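Local structure of rubisco operon transcriptional regulator (Synechocystis sp., 5Y2W) at residues 102-112 with 123-132. The protein probably represses transcription as a LysR-type regulator linking carbon and nitrogen metabolism, its regulatory domain binding 2-phosphoglycolate. Residues are numbered along the deposited sequence; the frame is centred on the assembly and turned at random.
Sequences ITALNDEAFIM and VQNLFHRHYV
Phe127 points the edge of its ring at the face of Phe110 in a T-shaped stack, planes at 79° and centroids 5.4 Å apart. Phe110 has CG anti to its backbone N (chi1 -167°), which carries the ring out from the extended chain to meet the helix. Val123 CG1 packs against Phe110 CZ at 3.8 Å, and the thin, flexible thioether of Met112 brings CE to the same methyl.

Aliphatic branches continue this apolar layer. Leu105 CD1 lies 3.8 Å from Phe127 CE1, while Val132 CG1 and Val123 CG1, from the same segment as Phe127, lie over the rim of opposite faces of its ring. Ile102 splits its contacts, CG1 against Val132 CG2 and CD1 over a face of the His130 imidazole; that ring is held by ND1 donating to Leu126 O (3.1 Å), the acceptor lying in the ring plane.

Just past the Schellman motif that ends the helix, with Tyr131 at C-prime, Asn106 OD1 lies 3.3 Å from Val132 CA and accepts from Asp133 N. Asparagine suits this corner because its amide works both ways: ND2 donates to Thr103 O (2.9 Å). An alanine here would remove both bonds and would probably leave the Asp133 N-H without this acceptor, the 3-10 turn less firmly tied to the chain after the helix. Apolar and aromatic packing thus joins loop to helix within the LysR substrate-binding domain by largely dispersive cohesion, with the Asn106 side chain adding polar bonds at the partly exposed end.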
# COMPACT_ATOMS: atom_id res chain seq x y z
N ILE A 102 7.89 -28.39 5.21
CA ILE A 102 7.94 -27.41 4.19
C ILE A 102 7.56 -28.04 2.84
O ILE A 102 6.98 -27.35 2.00
CB ILE A 102 9.30 -26.69 4.13
CG1 ILE A 102 9.22 -25.50 3.16
CG2 ILE A 102 10.40 -27.66 3.71
CD1 ILE A 102 10.31 -24.46 3.33
N THR A 103 7.85 -29.33 2.69
CA THR A 103 7.40 -30.15 1.55
C THR A 103 5.90 -30.08 1.26
O THR A 103 5.49 -30.17 0.08
CB THR A 103 7.76 -31.65 1.75
OG1 THR A 103 7.30 -32.12 3.05
CG2 THR A 103 9.26 -31.87 1.64
N ALA A 104 5.07 -29.84 2.28
CA ALA A 104 3.64 -29.61 2.05
C ALA A 104 3.30 -28.38 1.16
O ALA A 104 2.14 -28.21 0.69
CB ALA A 104 2.89 -29.53 3.38
N LEU A 105 4.27 -27.50 0.92
CA LEU A 105 4.01 -26.33 0.07
C LEU A 105 4.08 -26.60 -1.43
O LEU A 105 3.62 -25.79 -2.23
CB LEU A 105 4.98 -25.17 0.41
CG LEU A 105 4.79 -24.59 1.82
CD1 LEU A 105 5.63 -23.34 1.97
CD2 LEU A 105 3.34 -24.32 2.11
N ASN A 106 4.66 -27.73 -1.80
CA ASN A 106 4.85 -28.08 -3.18
C ASN A 106 3.55 -28.08 -3.97
O ASN A 106 2.61 -28.73 -3.59
CB ASN A 106 5.44 -29.47 -3.23
CG ASN A 106 6.92 -29.44 -3.08
OD1 ASN A 106 7.60 -28.77 -3.84
ND2 ASN A 106 7.44 -30.15 -2.10
N ASP A 107 3.53 -27.34 -5.06
CA ASP A 107 2.34 -27.23 -5.91
C ASP A 107 1.14 -26.54 -5.30
O ASP A 107 0.11 -26.47 -5.95
CB ASP A 107 1.99 -28.60 -6.50
CG ASP A 107 3.06 -29.10 -7.41
OD1 ASP A 107 3.13 -28.54 -8.51
OD2 ASP A 107 3.88 -29.96 -7.02
N GLU A 108 1.27 -25.99 -4.09
CA GLU A 108 0.26 -25.09 -3.57
C GLU A 108 0.14 -23.85 -4.40
O GLU A 108 1.13 -23.36 -4.94
CB GLU A 108 0.61 -24.62 -2.17
CG GLU A 108 0.37 -25.66 -1.10
CD GLU A 108 -1.10 -25.80 -0.68
OE1 GLU A 108 -1.87 -24.78 -0.72
OE2 GLU A 108 -1.48 -26.96 -0.34
N ALA A 109 -1.11 -23.36 -4.52
CA ALA A 109 -1.37 -22.12 -5.24
C ALA A 109 -0.80 -21.04 -4.34
O ALA A 109 -1.13 -20.96 -3.13
CB ALA A 109 -2.87 -21.89 -5.46
N PHE A 110 0.07 -20.23 -4.92
CA PHE A 110 0.91 -19.30 -4.17
C PHE A 110 0.99 -17.94 -4.88
O PHE A 110 1.43 -17.85 -6.03
CB PHE A 110 2.29 -19.88 -4.01
CG PHE A 110 3.14 -19.16 -3.01
CD1 PHE A 110 3.77 -17.98 -3.34
CD2 PHE A 110 3.30 -19.68 -1.74
CE1 PHE A 110 4.54 -17.30 -2.40
CE2 PHE A 110 4.05 -19.02 -0.80
CZ PHE A 110 4.69 -17.83 -1.13
N ILE A 111 0.61 -16.89 -4.17
CA ILE A 111 0.58 -15.58 -4.75
C ILE A 111 1.87 -14.91 -4.47
O ILE A 111 2.29 -14.85 -3.31
CB ILE A 111 -0.57 -14.76 -4.14
CG1 ILE A 111 -1.91 -15.50 -4.31
CG2 ILE A 111 -0.61 -13.37 -4.77
CD1 ILE A 111 -2.88 -15.30 -3.17
N MET A 112 2.49 -14.34 -5.48
CA MET A 112 3.78 -13.69 -5.26
C MET A 112 3.64 -12.16 -5.30
O MET A 112 2.75 -11.62 -5.91
CB MET A 112 4.74 -14.07 -6.37
CG MET A 112 5.33 -15.46 -6.28
SD MET A 112 6.76 -15.60 -5.17
CE MET A 112 7.24 -17.33 -5.23
N VAL A 123 11.47 -15.41 -0.23
CA VAL A 123 10.66 -16.61 -0.42
C VAL A 123 11.32 -17.43 -1.50
O VAL A 123 11.50 -18.61 -1.34
CB VAL A 123 9.23 -16.27 -0.83
CG1 VAL A 123 8.45 -17.51 -1.27
CG2 VAL A 123 8.52 -15.55 0.31
N GLN A 124 11.66 -16.80 -2.60
CA GLN A 124 12.35 -17.55 -3.68
C GLN A 124 13.61 -18.24 -3.21
O GLN A 124 13.88 -19.38 -3.59
CB GLN A 124 12.72 -16.67 -4.81
CG GLN A 124 11.49 -16.24 -5.59
CD GLN A 124 11.79 -15.09 -6.53
OE1 GLN A 124 12.63 -14.24 -6.27
NE2 GLN A 124 11.10 -15.07 -7.62
N ASN A 125 14.37 -17.59 -2.36
CA ASN A 125 15.61 -18.22 -1.91
C ASN A 125 15.33 -19.35 -1.02
O ASN A 125 15.97 -20.38 -1.11
CB ASN A 125 16.51 -17.22 -1.23
CG ASN A 125 17.10 -16.30 -2.24
OD1 ASN A 125 17.19 -16.68 -3.38
ND2 ASN A 125 17.43 -15.06 -1.87
N LEU A 126 14.35 -19.17 -0.16
CA LEU A 126 14.00 -20.24 0.74
C LEU A 126 13.49 -21.48 -0.04
O LEU A 126 13.91 -22.61 0.23
CB LEU A 126 12.99 -19.77 1.75
CG LEU A 126 12.56 -20.87 2.75
CD1 LEU A 126 13.69 -21.11 3.77
CD2 LEU A 126 11.25 -20.51 3.44
N PHE A 127 12.59 -21.26 -1.00
CA PHE A 127 12.03 -22.38 -1.80
C PHE A 127 13.08 -23.09 -2.66
O PHE A 127 13.07 -24.31 -2.75
CB PHE A 127 10.86 -21.89 -2.68
CG PHE A 127 9.64 -21.47 -1.90
CD1 PHE A 127 9.54 -21.74 -0.55
CD2 PHE A 127 8.58 -20.89 -2.53
CE1 PHE A 127 8.40 -21.40 0.14
CE2 PHE A 127 7.45 -20.52 -1.84
CZ PHE A 127 7.36 -20.76 -0.51
N HIS A 128 13.98 -22.33 -3.26
CA HIS A 128 15.09 -22.90 -4.01
C HIS A 128 15.94 -23.78 -3.07
O HIS A 128 16.20 -24.94 -3.32
CB HIS A 128 15.92 -21.76 -4.58
CG HIS A 128 17.07 -22.20 -5.42
ND1 HIS A 128 18.34 -22.37 -4.91
CD2 HIS A 128 17.14 -22.49 -6.74
CE1 HIS A 128 19.15 -22.77 -5.88
NE2 HIS A 128 18.44 -22.84 -7.00
N ARG A 129 16.32 -23.23 -1.93
CA ARG A 129 17.13 -23.95 -0.97
C ARG A 129 16.47 -25.28 -0.59
O ARG A 129 17.15 -26.26 -0.31
CB ARG A 129 17.33 -23.09 0.31
CG ARG A 129 18.20 -23.73 1.36
CD ARG A 129 18.52 -22.76 2.48
NE ARG A 129 19.74 -23.19 3.15
CZ ARG A 129 19.78 -24.06 4.14
NH1 ARG A 129 18.67 -24.63 4.63
NH2 ARG A 129 20.94 -24.36 4.67
N HIS A 130 15.15 -25.30 -0.53
CA HIS A 130 14.43 -26.48 -0.05
C HIS A 130 13.70 -27.26 -1.13
O HIS A 130 12.87 -28.09 -0.82
CB HIS A 130 13.46 -26.07 1.04
CG HIS A 130 14.14 -25.73 2.33
ND1 HIS A 130 14.54 -24.45 2.64
CD2 HIS A 130 14.52 -26.51 3.36
CE1 HIS A 130 15.14 -24.45 3.82
NE2 HIS A 130 15.13 -25.69 4.28
N TYR A 131 14.04 -27.02 -2.40
CA TYR A 131 13.44 -27.78 -3.50
C TYR A 131 11.92 -27.80 -3.40
O TYR A 131 11.30 -28.85 -3.46
CB TYR A 131 13.97 -29.23 -3.52
CG TYR A 131 15.46 -29.29 -3.49
CD1 TYR A 131 16.22 -28.99 -4.63
CD2 TYR A 131 16.13 -29.63 -2.30
CE1 TYR A 131 17.60 -29.03 -4.61
CE2 TYR A 131 17.51 -29.67 -2.25
CZ TYR A 131 18.24 -29.37 -3.40
OH TYR A 131 19.61 -29.42 -3.34
N VAL A 132 11.35 -26.62 -3.21
CA VAL A 132 9.89 -26.46 -3.10
C VAL A 132 9.48 -25.77 -4.38
O VAL A 132 10.08 -24.78 -4.75
CB VAL A 132 9.52 -25.58 -1.89
CG1 VAL A 132 8.12 -24.99 -2.02
CG2 VAL A 132 9.67 -26.39 -0.62